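Local coordinates for protein lysin (Bacillus phage PBC5, PDB 6ILU) that is a phage endolysin whose SH3b-type binding domain probably targets the enzyme to the bacterial cell wall, at residues S17-P20 against D21-V25; Y28-P31 against S32-I35. All coordinates share one frame; numbering follows the deposited sequence.

Interaction 1 (S17-P20 against D21-V25); sequences SIYP and DGYGV
A type II beta turn from P20 to Y23 reverses the loop between strands 13-17 and 25-29, bringing Y23 back beside Y19 and P20. The turn closes through Y23 N, which donates to P20 O over 3.1 Å from well above the carbonyl plane. G22 suits its third position: with phi at 94°, a side chain would collide with the carbonyl oxygen of the residue before.

The Y19 ring and the Y23 ring lie nearly parallel, their planes 15° apart, but are offset until little of either faces the other. Y23 CE2 sits over one face of the Y19 ring, toward its rim, while I18 CG1 covers the opposite face. The closest atoms of the two tyrosine side chains are Y19 CB and Y23 CD2, 3.4 Å apart. Y23 can lie here because its CG is anti to the backbone N (chi1 -174°), which swings the ring back toward the incoming arm, beside Y19. P20 CD rests 4.0 Å from Y23 CB, the side chains alongside and pointing the same way. V25 CG2 approaches the Y19 ring obliquely, 3.9 Å from Y19 CD2, and also touches S17 OG.

S17 suits the start of the loop because OG serves two partners, accepting from Y19 N at 3.0 Å and bonding a water at 2.8 Å. The same water bridges P20 O and Y23 O inside the loop, with more acceptors around it than protons to give. D21 OD1 accepts from K43 N, and K43 NZ reaches Y19 O. An ST turn leading into a glycine-bearing type II turn thus shapes this exposed connection.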
loop_
_atom_site.group_PDB
_atom_site.type_symbol
_atom_site.label_atom_id
_atom_site.label_comp_id
_atom_site.label_asym_id
_atom_site.label_seq_id
_atom_site.Cartn_x
_atom_site.Cartn_y
_atom_site.Cartn_z
ATOM N N SER A 17 8.545 12.247 4.378
ATOM C CA SER A 17 7.948 13.345 5.150
ATOM C C SER A 17 7.763 14.618 4.321
ATOM O O SER A 17 8.682 15.019 3.594
ATOM C CB SER A 17 8.834 13.694 6.349
ATOM O OG SER A 17 8.281 14.790 7.091
ATOM N N ILE A 18 6.609 15.265 4.478
ATOM C CA ILE A 18 6.430 16.605 3.886
ATOM C C ILE A 18 7.102 17.733 4.697
ATOM O O ILE A 18 7.184 18.874 4.230
ATOM C CB ILE A 18 4.926 16.972 3.706
ATOM C CG1 ILE A 18 4.238 17.133 5.079
ATOM C CG2 ILE A 18 4.223 15.913 2.808
ATOM C CD1 ILE A 18 2.758 17.669 4.991
ATOM N N TYR A 19 7.582 17.407 5.895
ATOM C CA TYR A 19 8.170 18.409 6.812
ATOM C C TYR A 19 9.690 18.461 6.646
ATOM O O TYR A 19 10.280 17.566 6.041
ATOM C CB TYR A 19 7.808 18.055 8.260
ATOM C CG TYR A 19 6.325 18.040 8.476
ATOM C CD1 TYR A 19 5.622 19.229 8.669
ATOM C CD2 TYR A 19 5.615 16.853 8.439
ATOM C CE1 TYR A 19 4.255 19.214 8.843
ATOM C CE2 TYR A 19 4.253 16.842 8.599
ATOM C CZ TYR A 19 3.586 18.006 8.806
ATOM O OH TYR A 19 2.234 17.992 8.967
ATOM N N PRO A 20 10.335 19.485 7.205
ATOM C CA PRO A 20 11.789 19.547 7.092
ATOM C C PRO A 20 12.478 18.411 7.819
ATOM O O PRO A 20 11.898 17.787 8.702
ATOM C CB PRO A 20 12.138 20.879 7.751
ATOM C CG PRO A 20 10.874 21.696 7.563
ATOM C CD PRO A 20 9.769 20.732 7.754
ATOM N N ASP A 21 13.705 18.120 7.426
ATOM C CA ASP A 21 14.511 17.158 8.185
ATOM C C ASP A 21 14.613 17.675 9.634
ATOM O O ASP A 21 14.796 18.901 9.860
ATOM C CB ASP A 21 15.899 17.012 7.547
ATOM C CG ASP A 21 16.688 15.853 8.111
ATOM O OD1 ASP A 21 16.110 14.999 8.817
ATOM O OD2 ASP A 21 17.900 15.820 7.833
ATOM N N GLY A 22 14.468 16.763 10.603
ATOM C CA GLY A 22 14.497 17.128 12.006
ATOM C C GLY A 22 13.123 17.391 12.611
ATOM O O GLY A 22 12.982 17.459 13.833
ATOM N N TYR A 23 12.108 17.545 11.771
ATOM C CA TYR A 23 10.771 17.863 12.270
ATOM C C TYR A 23 10.037 16.545 12.550
ATOM O O TYR A 23 9.927 15.722 11.683
ATOM C CB TYR A 23 10.028 18.740 11.260
ATOM C CG TYR A 23 8.690 19.238 11.728
ATOM C CD1 TYR A 23 8.542 20.528 12.240
ATOM C CD2 TYR A 23 7.565 18.411 11.681
ATOM C CE1 TYR A 23 7.324 20.974 12.670
ATOM C CE2 TYR A 23 6.319 18.876 12.112
ATOM C CZ TYR A 23 6.223 20.148 12.603
ATOM O OH TYR A 23 5.018 20.634 13.049
ATOM N N GLY A 24 9.605 16.330 13.793
ATOM C CA GLY A 24 9.063 15.045 14.166
ATOM C C GLY A 24 7.726 14.723 13.537
ATOM O O GLY A 24 6.822 15.558 13.519
ATOM N N VAL A 25 7.616 13.526 12.968
ATOM C CA VAL A 25 6.344 12.994 12.508
ATOM C C VAL A 25 5.950 11.866 13.447
ATOM O O VAL A 25 6.761 10.964 13.676
ATOM C CB VAL A 25 6.422 12.447 11.091
ATOM C CG1 VAL A 25 5.090 11.805 10.711
ATOM C CG2 VAL A 25 6.813 13.544 10.136
HETATM O O HOH W 1 10.380 15.516 8.843
#

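Interaction 2 (Y28-P31 against S32-I35); sequences YERP and SDPI
S32 follows P31 across the tip of a type I beta turn from R30 to D33, the two filling its central positions. P31 fits its corner, since the ring holds phi near the value required (-69°) and no N-H is needed there.

D33 closes the turn, its N donating to R30 O at 2.9 Å. Its own carbonyl oxygen is gripped side-on by the R30 guanidinium: NE at 2.7 Å and NH2 at 3.0 Å both donate to D33 O, which lies in the guanidinium plane at its edge. The R30 chain leaves with CG anti to the backbone N (chi1 -163°) and bends at chi3 (70°), which lays the group alongside D33. D33 OD2 adds a looser salt bridge to R30 NH2 at 3.6 Å, by charge alone since no N-H is aimed at it.

P34, which has no N-H to offer, packs its CB 3.5 Å from Y28 CD1, while its CA makes a CA-H...O contact to E29 O.

I35 begins the return strand, 35-40, pairing with E29 through two backbone bonds of 2.9 Å, E29 N to I35 O and I35 N to E29 O. Its CD1 lies over the centre of one guanidinium face of R30, an apolar cover for the flat group, and its CB meets the aliphatic CG of E29.

The hairpin end leans on neighbouring strands: Y28, P31 and P34 touch M60 of strand 60-62, P31 reaches W69 and P34 reaches Y71, both of strand 69-71, and P31 and S32 meet Y52 of strand 46-52.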
loop_
_atom_site.group_PDB
_atom_site.type_symbol
_atom_site.label_atom_id
_atom_site.label_comp_id
_atom_site.label_asym_id
_atom_site.label_seq_id
_atom_site.Cartn_x
_atom_site.Cartn_y
_atom_site.Cartn_z
ATOM N N TYR A 28 2.200 5.718 15.549
ATOM C CA TYR A 28 1.063 5.283 16.334
ATOM C C TYR A 28 0.872 3.782 16.279
ATOM O O TYR A 28 1.329 3.091 15.334
ATOM C CB TYR A 28 -0.228 5.913 15.802
ATOM C CG TYR A 28 -0.281 7.417 15.901
ATOM C CD1 TYR A 28 -0.764 8.032 17.043
ATOM C CD2 TYR A 28 0.165 8.209 14.851
ATOM C CE1 TYR A 28 -0.818 9.436 17.143
ATOM C CE2 TYR A 28 0.152 9.615 14.961
ATOM C CZ TYR A 28 -0.364 10.201 16.096
ATOM O OH TYR A 28 -0.404 11.576 16.200
ATOM N N GLU A 29 0.167 3.261 17.280
ATOM C CA GLU A 29 -0.453 1.940 17.121
ATOM C C GLU A 29 -1.978 2.125 17.031
ATOM O O GLU A 29 -2.490 3.237 17.269
ATOM C CB GLU A 29 -0.069 1.001 18.279
ATOM C CG GLU A 29 -0.467 1.498 19.615
ATOM C CD GLU A 29 0.037 0.586 20.737
ATOM O OE1 GLU A 29 -0.436 -0.554 20.827
ATOM O OE2 GLU A 29 0.898 1.012 21.528
ATOM N N ARG A 30 -2.697 1.062 16.630
ATOM C CA ARG A 30 -4.182 1.053 16.620
ATOM C C ARG A 30 -4.761 2.073 15.621
ATOM O O ARG A 30 -5.360 3.098 15.988
ATOM C CB ARG A 30 -4.763 1.316 18.044
ATOM C CG ARG A 30 -6.245 0.905 18.124
ATOM C CD ARG A 30 -6.824 0.945 19.523
ATOM N NE ARG A 30 -6.944 2.345 19.952
ATOM C CZ ARG A 30 -7.380 2.716 21.150
ATOM N NH1 ARG A 30 -7.743 1.802 22.062
ATOM N NH2 ARG A 30 -7.464 4.016 21.455
ATOM N N PRO A 31 -4.657 1.769 14.330
ATOM C CA PRO A 31 -4.914 2.844 13.351
ATOM C C PRO A 31 -6.363 3.293 13.273
ATOM O O PRO A 31 -6.593 4.422 12.855
ATOM C CB PRO A 31 -4.436 2.226 12.017
ATOM C CG PRO A 31 -4.430 0.766 12.276
ATOM C CD PRO A 31 -4.032 0.581 13.719
ATOM N N SER A 32 -7.330 2.493 13.732
ATOM C CA SER A 32 -8.678 3.046 13.735
ATOM C C SER A 32 -8.917 4.088 14.851
ATOM O O SER A 32 -9.894 4.825 14.804
ATOM C CB SER A 32 -9.730 1.959 13.859
ATOM O OG SER A 32 -9.744 1.459 15.189
ATOM N N ASP A 33 -8.045 4.145 15.860
ATOM C CA ASP A 33 -8.195 5.128 16.965
ATOM C C ASP A 33 -6.806 5.290 17.584
ATOM O O ASP A 33 -6.509 4.720 18.663
ATOM C CB ASP A 33 -9.232 4.643 17.992
ATOM C CG ASP A 33 -9.554 5.670 19.077
ATOM O OD1 ASP A 33 -8.957 6.784 19.115
ATOM O OD2 ASP A 33 -10.423 5.347 19.934
ATOM N N PRO A 34 -5.923 6.034 16.890
ATOM C CA PRO A 34 -4.461 5.919 17.081
ATOM C C PRO A 34 -3.988 6.293 18.482
ATOM O O PRO A 34 -4.480 7.279 19.068
ATOM C CB PRO A 34 -3.907 6.873 15.992
ATOM C CG PRO A 34 -4.995 6.774 14.879
ATOM C CD PRO A 34 -6.258 6.843 15.696
ATOM N N ILE A 35 -3.075 5.474 19.010
ATOM C CA ILE A 35 -2.391 5.694 20.291
ATOM C C ILE A 35 -0.946 6.031 20.001
ATOM O O ILE A 35 -0.260 5.295 19.287
ATOM C CB ILE A 35 -2.445 4.437 21.184
ATOM C CG1 ILE A 35 -3.890 4.074 21.544
ATOM C CG2 ILE A 35 -1.614 4.626 22.437
ATOM C CD1 ILE A 35 -4.050 2.662 22.084
HETATM O O HOH W 2 -6.698 6.985 21.026
#

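From the N terminus, strand 13-17 runs into interaction 1, which closes the loop leading to strand 25-29. The chain then follows that strand to interaction 2, which closes the hairpin into strand 35-40. The contacts come in series, neither nested nor crossed, and their centres lie about 20 Å apart with no touch between them. They therefore stand at the two ends of strand 25-29. Interaction 1 links the larger antiparallel sheet to the two-stranded one, and V25 hydrogen-bonds through its backbone to I40 across the latter. Interaction 2 turns the chain at the far end of that pair, beside strands 46-52, 60-62 and 69-71.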